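Local atomic coordinates of protein AggB (Escherichia coli, PDB entry 4PHX), a protein that is the minor subunit of aggregative adherence fimbriae type I, with an Ig-like, donor-strand-complemented fold, and probably takes part in adhesion to host cells. Residues F35-I39 with I76-G81; G48-V52 with L62-I66; I51-N55 with A104-F110. All coordinates share one frame; numbering follows the deposited sequence.

Interaction 1. Residues F35-I39 with I76-G81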
# COMPACT_ATOMS: atom_id res chain seq x y z
N PHE B 35 -25.02 -22.63 1.07
CA PHE B 35 -24.93 -22.16 2.45
C PHE B 35 -25.16 -20.65 2.50
O PHE B 35 -24.83 -19.92 1.57
CB PHE B 35 -23.56 -22.40 3.08
CG PHE B 35 -23.07 -23.82 3.04
CD1 PHE B 35 -22.33 -24.29 1.97
CD2 PHE B 35 -23.25 -24.66 4.13
CE1 PHE B 35 -21.83 -25.60 1.96
CE2 PHE B 35 -22.75 -25.95 4.13
CZ PHE B 35 -22.05 -26.42 3.05
N HIS B 36 -25.64 -20.19 3.64
CA HIS B 36 -26.30 -18.92 3.80
C HIS B 36 -26.07 -18.58 5.25
O HIS B 36 -26.56 -19.30 6.12
CB HIS B 36 -27.76 -19.27 3.59
CG HIS B 36 -28.72 -18.15 3.74
ND1 HIS B 36 -30.03 -18.36 4.12
CD2 HIS B 36 -28.60 -16.82 3.51
CE1 HIS B 36 -30.67 -17.21 4.13
NE2 HIS B 36 -29.83 -16.26 3.77
N ILE B 37 -25.32 -17.52 5.53
CA ILE B 37 -25.09 -17.10 6.92
C ILE B 37 -25.23 -15.61 7.09
O ILE B 37 -25.11 -14.86 6.13
CB ILE B 37 -23.67 -17.47 7.44
CG1 ILE B 37 -22.60 -16.76 6.63
CG2 ILE B 37 -23.45 -18.96 7.40
CD1 ILE B 37 -21.20 -17.39 6.76
N TRP B 38 -25.46 -15.16 8.32
CA TRP B 38 -25.44 -13.74 8.63
C TRP B 38 -25.17 -13.53 10.10
O TRP B 38 -25.20 -14.49 10.88
CB TRP B 38 -26.74 -13.05 8.20
CG TRP B 38 -27.97 -13.61 8.84
CD1 TRP B 38 -28.62 -13.13 9.94
CD2 TRP B 38 -28.71 -14.77 8.41
NE1 TRP B 38 -29.72 -13.91 10.22
CE2 TRP B 38 -29.79 -14.93 9.29
CE3 TRP B 38 -28.56 -15.69 7.36
CZ2 TRP B 38 -30.72 -15.95 9.16
CZ3 TRP B 38 -29.48 -16.71 7.23
CH2 TRP B 38 -30.55 -16.84 8.13
N ILE B 39 -24.90 -12.29 10.49
CA ILE B 39 -24.79 -11.99 11.91
C ILE B 39 -26.05 -11.29 12.37
O ILE B 39 -26.57 -10.43 11.65
CB ILE B 39 -23.62 -11.06 12.21
CG1 ILE B 39 -22.30 -11.72 11.79
CG2 ILE B 39 -23.64 -10.63 13.70
CD1 ILE B 39 -21.09 -10.90 12.15
N ILE B 76 -31.80 -13.52 0.24
CA ILE B 76 -32.58 -14.71 -0.06
C ILE B 76 -33.87 -14.79 0.77
O ILE B 76 -33.83 -15.17 1.94
CB ILE B 76 -31.73 -15.97 0.18
CG1 ILE B 76 -30.41 -15.89 -0.60
CG2 ILE B 76 -32.50 -17.22 -0.19
CD1 ILE B 76 -29.40 -16.93 -0.17
N GLU B 77 -34.99 -14.42 0.17
CA GLU B 77 -36.33 -14.60 0.78
C GLU B 77 -36.69 -13.94 2.14
O GLU B 77 -37.24 -14.64 3.00
CB GLU B 77 -36.65 -16.10 0.91
CG GLU B 77 -36.83 -16.87 -0.37
CD GLU B 77 -36.84 -18.37 -0.11
OE1 GLU B 77 -37.19 -18.76 1.02
OE2 GLU B 77 -36.49 -19.14 -1.02
N GLY B 78 -36.39 -12.66 2.38
CA GLY B 78 -35.37 -11.88 1.73
C GLY B 78 -34.41 -11.61 2.88
O GLY B 78 -34.31 -10.49 3.39
N GLN B 79 -33.75 -12.68 3.31
CA GLN B 79 -32.77 -12.61 4.39
C GLN B 79 -31.42 -12.15 3.84
O GLN B 79 -30.86 -12.78 2.95
CB GLN B 79 -32.60 -13.99 5.04
CG GLN B 79 -31.51 -14.03 6.10
CD GLN B 79 -31.82 -13.10 7.28
OE1 GLN B 79 -32.85 -13.23 7.94
NE2 GLN B 79 -30.91 -12.16 7.55
N ARG B 80 -30.92 -11.03 4.36
CA ARG B 80 -29.61 -10.52 3.99
C ARG B 80 -28.53 -11.36 4.68
O ARG B 80 -28.71 -11.78 5.83
CB ARG B 80 -29.46 -9.05 4.39
CG ARG B 80 -30.46 -8.07 3.72
CD ARG B 80 -30.37 -6.65 4.33
NE ARG B 80 -30.99 -6.58 5.66
CZ ARG B 80 -30.82 -5.60 6.53
NH1 ARG B 80 -30.03 -4.57 6.25
NH2 ARG B 80 -31.43 -5.65 7.71
N GLY B 81 -27.43 -11.63 3.98
CA GLY B 81 -26.33 -12.40 4.53
C GLY B 81 -25.29 -12.65 3.46
O GLY B 81 -25.30 -11.99 2.43

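Interaction 2. Residues G48-V52 with L62-I66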
# COMPACT_ATOMS: atom_id res chain seq x y z
N GLY B 48 -22.83 -8.23 3.95
CA GLY B 48 -23.20 -8.28 5.35
C GLY B 48 -22.03 -7.78 6.17
O GLY B 48 -21.12 -8.54 6.55
N HIS B 49 -22.06 -6.47 6.42
CA HIS B 49 -21.12 -5.77 7.28
C HIS B 49 -21.90 -5.17 8.45
O HIS B 49 -22.98 -4.60 8.26
CB HIS B 49 -20.43 -4.64 6.50
CG HIS B 49 -19.57 -5.13 5.37
ND1 HIS B 49 -18.25 -4.75 5.23
CD2 HIS B 49 -19.84 -5.96 4.34
CE1 HIS B 49 -17.74 -5.33 4.16
NE2 HIS B 49 -18.69 -6.07 3.60
N TYR B 50 -21.33 -5.25 9.64
CA TYR B 50 -22.08 -4.98 10.85
C TYR B 50 -21.30 -4.15 11.84
O TYR B 50 -20.08 -4.07 11.76
CB TYR B 50 -22.43 -6.31 11.52
CG TYR B 50 -23.13 -7.33 10.65
CD1 TYR B 50 -24.52 -7.45 10.66
CD2 TYR B 50 -22.39 -8.20 9.85
CE1 TYR B 50 -25.16 -8.40 9.87
CE2 TYR B 50 -23.01 -9.14 9.06
CZ TYR B 50 -24.40 -9.24 9.07
OH TYR B 50 -25.02 -10.18 8.29
N ILE B 51 -22.01 -3.57 12.80
CA ILE B 51 -21.39 -2.93 13.96
C ILE B 51 -21.81 -3.67 15.21
O ILE B 51 -22.99 -3.94 15.41
CB ILE B 51 -21.85 -1.46 14.10
CG1 ILE B 51 -21.32 -0.61 12.94
CG2 ILE B 51 -21.40 -0.90 15.44
CD1 ILE B 51 -20.07 0.16 13.29
N VAL B 52 -20.87 -3.98 16.09
CA VAL B 52 -21.21 -4.73 17.29
C VAL B 52 -20.87 -3.96 18.56
O VAL B 52 -19.78 -3.43 18.70
CB VAL B 52 -20.45 -6.08 17.33
CG1 VAL B 52 -20.75 -6.83 18.61
CG2 VAL B 52 -20.82 -6.91 16.13
N LEU B 62 -17.13 -2.20 17.39
CA LEU B 62 -16.43 -2.92 16.34
C LEU B 62 -17.27 -2.98 15.09
O LEU B 62 -18.43 -3.37 15.14
CB LEU B 62 -16.09 -4.33 16.80
CG LEU B 62 -14.90 -4.33 17.75
CD1 LEU B 62 -14.59 -5.76 18.20
CD2 LEU B 62 -13.70 -3.69 17.05
N LYS B 63 -16.69 -2.57 13.97
CA LYS B 63 -17.28 -2.83 12.67
C LYS B 63 -16.71 -4.17 12.25
O LYS B 63 -15.49 -4.34 12.16
CB LYS B 63 -16.87 -1.78 11.63
CG LYS B 63 -16.80 -0.35 12.12
CD LYS B 63 -16.44 0.63 10.99
CE LYS B 63 -17.45 0.62 9.83
NZ LYS B 63 -18.73 1.33 10.15
N VAL B 64 -17.58 -5.13 11.99
CA VAL B 64 -17.10 -6.42 11.57
C VAL B 64 -17.77 -6.79 10.26
O VAL B 64 -18.76 -6.18 9.86
CB VAL B 64 -17.39 -7.46 12.64
CG1 VAL B 64 -16.73 -7.05 13.95
CG2 VAL B 64 -18.91 -7.66 12.81
N LYS B 65 -17.20 -7.79 9.59
CA LYS B 65 -17.80 -8.33 8.38
C LYS B 65 -17.71 -9.85 8.40
O LYS B 65 -16.82 -10.43 9.04
CB LYS B 65 -17.15 -7.76 7.11
CG LYS B 65 -15.65 -8.05 6.98
CD LYS B 65 -15.07 -7.56 5.64
CE LYS B 65 -13.59 -7.87 5.50
NZ LYS B 65 -13.01 -7.30 4.24
N ILE B 66 -18.63 -10.49 7.70
CA ILE B 66 -18.70 -11.94 7.73
C ILE B 66 -18.62 -12.55 6.34
O ILE B 66 -19.16 -12.04 5.38
CB ILE B 66 -19.97 -12.41 8.46
CG1 ILE B 66 -19.88 -13.91 8.78
CG2 ILE B 66 -21.22 -12.07 7.63
CD1 ILE B 66 -21.02 -14.44 9.66

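Interaction 3. Residues I51-N55 with A104-F110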
# COMPACT_ATOMS: atom_id res chain seq x y z
N ILE B 51 -22.01 -3.57 12.80
CA ILE B 51 -21.39 -2.93 13.96
C ILE B 51 -21.81 -3.67 15.21
O ILE B 51 -22.99 -3.94 15.41
CB ILE B 51 -21.85 -1.46 14.10
CG1 ILE B 51 -21.32 -0.61 12.94
CG2 ILE B 51 -21.40 -0.90 15.44
CD1 ILE B 51 -20.07 0.16 13.29
N VAL B 52 -20.87 -3.98 16.09
CA VAL B 52 -21.21 -4.73 17.29
C VAL B 52 -20.87 -3.96 18.56
O VAL B 52 -19.78 -3.43 18.70
CB VAL B 52 -20.45 -6.08 17.33
CG1 VAL B 52 -20.75 -6.83 18.61
CG2 VAL B 52 -20.82 -6.91 16.13
N GLN B 53 -21.82 -3.95 19.49
CA GLN B 53 -21.69 -3.23 20.76
C GLN B 53 -20.79 -3.95 21.74
O GLN B 53 -20.92 -5.15 21.95
CB GLN B 53 -23.07 -3.04 21.42
CG GLN B 53 -23.93 -1.98 20.79
CD GLN B 53 -23.25 -0.61 20.76
OE1 GLN B 53 -22.59 -0.26 19.78
NE2 GLN B 53 -23.42 0.16 21.84
N ASN B 54 -19.90 -3.19 22.36
CA ASN B 54 -19.22 -3.63 23.57
C ASN B 54 -20.24 -3.66 24.69
O ASN B 54 -21.28 -3.00 24.61
CB ASN B 54 -18.11 -2.64 23.92
CG ASN B 54 -17.25 -3.10 25.08
OD1 ASN B 54 -17.72 -3.76 26.01
ND2 ASN B 54 -15.97 -2.74 25.04
N ASN B 55 -19.96 -4.42 25.73
CA ASN B 55 -20.78 -4.34 26.93
C ASN B 55 -20.31 -3.20 27.82
O ASN B 55 -19.59 -3.41 28.81
CB ASN B 55 -20.76 -5.67 27.68
CG ASN B 55 -21.21 -6.82 26.82
OD1 ASN B 55 -20.44 -7.73 26.53
ND2 ASN B 55 -22.47 -6.78 26.39
N ALA B 104 -11.81 -0.98 21.84
CA ALA B 104 -12.02 -0.80 23.26
C ALA B 104 -12.08 -2.20 23.84
O ALA B 104 -12.69 -3.08 23.25
CB ALA B 104 -13.30 -0.08 23.52
N PRO B 105 -11.42 -2.41 24.99
CA PRO B 105 -11.48 -3.70 25.68
C PRO B 105 -12.91 -4.04 26.06
O PRO B 105 -13.80 -3.22 25.86
CB PRO B 105 -10.64 -3.45 26.95
CG PRO B 105 -10.64 -1.97 27.12
CD PRO B 105 -10.64 -1.41 25.74
N GLY B 106 -13.11 -5.24 26.61
CA GLY B 106 -14.43 -5.65 27.07
C GLY B 106 -14.92 -6.89 26.36
O GLY B 106 -14.12 -7.66 25.82
N GLU B 107 -16.23 -7.10 26.37
CA GLU B 107 -16.80 -8.26 25.69
C GLU B 107 -17.62 -7.86 24.48
O GLU B 107 -18.29 -6.84 24.49
CB GLU B 107 -17.65 -9.10 26.65
CG GLU B 107 -16.85 -9.87 27.68
CD GLU B 107 -17.74 -10.63 28.65
OE1 GLU B 107 -18.96 -10.35 28.69
OE2 GLU B 107 -17.23 -11.51 29.37
N TYR B 108 -17.55 -8.66 23.42
CA TYR B 108 -18.42 -8.45 22.28
C TYR B 108 -19.09 -9.77 21.92
O TYR B 108 -18.42 -10.80 21.74
CB TYR B 108 -17.64 -7.94 21.07
CG TYR B 108 -16.94 -6.62 21.28
CD1 TYR B 108 -17.50 -5.43 20.84
CD2 TYR B 108 -15.70 -6.58 21.88
CE1 TYR B 108 -16.83 -4.23 21.02
CE2 TYR B 108 -15.03 -5.39 22.06
CZ TYR B 108 -15.60 -4.22 21.64
OH TYR B 108 -14.91 -3.05 21.84
N ILE B 109 -20.42 -9.74 21.84
CA ILE B 109 -21.19 -10.93 21.51
C ILE B 109 -21.50 -11.01 20.02
O ILE B 109 -22.22 -10.19 19.46
CB ILE B 109 -22.51 -10.99 22.28
CG1 ILE B 109 -22.24 -11.04 23.78
CG2 ILE B 109 -23.29 -12.22 21.89
CD1 ILE B 109 -23.39 -10.48 24.60
N PHE B 110 -20.94 -12.02 19.37
CA PHE B 110 -21.34 -12.31 18.00
C PHE B 110 -22.43 -13.38 17.97
O PHE B 110 -22.26 -14.50 18.45
CB PHE B 110 -20.12 -12.74 17.21
CG PHE B 110 -19.07 -11.66 17.09
CD1 PHE B 110 -19.41 -10.40 16.64
CD2 PHE B 110 -17.76 -11.92 17.43
CE1 PHE B 110 -18.45 -9.41 16.52
CE2 PHE B 110 -16.79 -10.92 17.32
CZ PHE B 110 -17.13 -9.67 16.86

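Interaction 1. Residues F35-I39 with I76-G81
Gln79 lies across the face of Trp38, packing a very short strand, 79-80, against the inner strand 34-39 of one sheet of an Ig-like beta sandwich. From CB outward, each atom of Gln79 has its own neighbour. CB sits beside the imidazole of His36, 3.8 Å from His36 NE2. CG, anti to the backbone N (chi1 175°), reaches over the indole and stands above the centre of its six-membered ring, 3.4 Å from the centroid, a CH-pi contact almost on the ring normal. The chain then bends at chi2, which lays the amide down along the indole instead of lifting it off. Gln79 CD comes over Trp38 CE2 at 3.4 Å, Gln79 OE1 over the CZ2 side and Gln79 NE2 over the pyrrole side, and the amide and ring planes differ by only 6°. A nearly straight hydrogen bond fixes the rotation of this amide: Gln79 NE2 donates to Arg80 O at 2.8 Å, in the carbonyl plane and on a lone pair. The Trp38 indole nitrogen turns instead to Asn40, in a weak bond.

The His36 ring is sandwiched. Trp38 CZ3 covers one face, and Ile76 CD1 lies over the other, offset toward the rim and 3.8 Å from His36 CD2; Gln79 O is at the ring's edge, in plane. Ile76 and Gln79 close the tight turn through Glu77 and Gly78, whose linking peptide is cis, by bonding to each other through both backbone N and O. Ile76 packs on Leu75, and Arg80 on Leu127, of a second subunit, another copy of this protein. Beyond Arg80 the chain turns its corner at Gly81, whose CA approaches Ile37 O at 3.2 Å, while Arg80 O presses on Trp38 CB at 3.3 Å.

Interaction 2. Residues G48-V52 with L62-I66
An antiparallel beta hairpin joins Gly48-Val52 to Leu62-Ile66, with Tyr50-Val64 and Val52-Leu62 as its hydrogen-bonded pairs. Tyr50 and Val64 bond each other twice at 2.7 Å, Tyr50 N to Val64 O and Val64 N to Tyr50 O. Val52 N reaches Leu62 O at 2.7 Å, Leu62 N returns to Val52 O at 3.2 Å, and Ile66 N adds a weak bond to Gly48 O. In the sandwich, 49-53 is an outermost strand of its sheet within this chain, and the face bearing Tyr50, Val52, Leu62 and Val64 looks toward the other sheet. There Val52 CG2 meets Val64 CG2 at 3.9 Å, while Ile66 CG2 touches Tyr50 CE2 at the ring edge. The other face carries two mixed pairs. Lys65 CB lies over the His49 ring, 3.8 Å from its centroid, and beyond it the lysine chain runs on extended; His49 ND1 is taken by Asp98. Lys63 lies alongside Ile51, its CG 3.5 Å from Ile51 CD1, and bends at chi3 and chi4, bringing Lys63 NZ past the same methyl to bond Asn44 OD1.

Interaction 3. Residues I51-N55 with A104-F110
Asn54 and Tyr108 meet where the chain leaves strand 49-53 and passes over the start of strand 107-117, and backbone carbonyls take up several of the donors. The Asn54 side chain swings out opposite its own backbone nitrogen (chi1 -174°) and runs past the phenol, CB 3.5 Å from Tyr108 CE1, toward the turn at 104-106. Its ND2 is directed at Pro105 O, although the modelled separation is too short to be taken literally; the same nitrogen has a weak bond to Tyr108 OH at 3.4 Å. That hydroxyl donates to Ala104 O, 2.6 Å away, so it gives one firm bond and accepts, at most weakly, another, and the phenol is tied at its far end to the turn. Asn54 OD1 faces Glu107 O, another acceptor, without bonding it. Glu107 O is instead engaged by Asn55 N at 3.2 Å, and Asn54 CA comes up to it at 3.5 Å as well. At the edge of the Tyr108 ring, Val52 O lies in plane, 3.7 Å from Tyr108 CD1.

Deeper in, the contact turns apolar. Val52 CG2 meets the edge of the Phe110 ring, 3.5 Å from Phe110 CE1, and Val52 CG1 rests 4.1 Å from Tyr108 CB. Within its own sheet, strand 107-117 lies between 34-39 and 134-141, Tyr108 bonding Leu140 through the backbone and Gly106 bonding Val142. An outer strand of one sheet laid over the facing sheet, with aromatic and aliphatic side chains in between, is the arrangement of an Ig-like beta sandwich.

Interactions 2 and 3 start from the same strand, 49-53, sharing Ile51 and Val52, with centres 11 Å apart; Leu62 CG packs on Tyr108 CE1 at 3.8 Å and Val64 CG1 on Phe110 CE1 at 3.9 Å. Interaction 1 sits 14 Å from interaction 2, centre to centre, and meets it from the facing sheet: Tyr50 OH lies 3.1 Å from Ile39 N, a probable hydrogen bond, and Ile39 CG1 touches Ile66 CD1 at 3.7 Å. Interactions 1 and 3 do not touch. Their centres are 23 Å apart on opposite sides of the chain's centre, yet both reach the sheet in which strands 34-39 and 107-117 are neighbours.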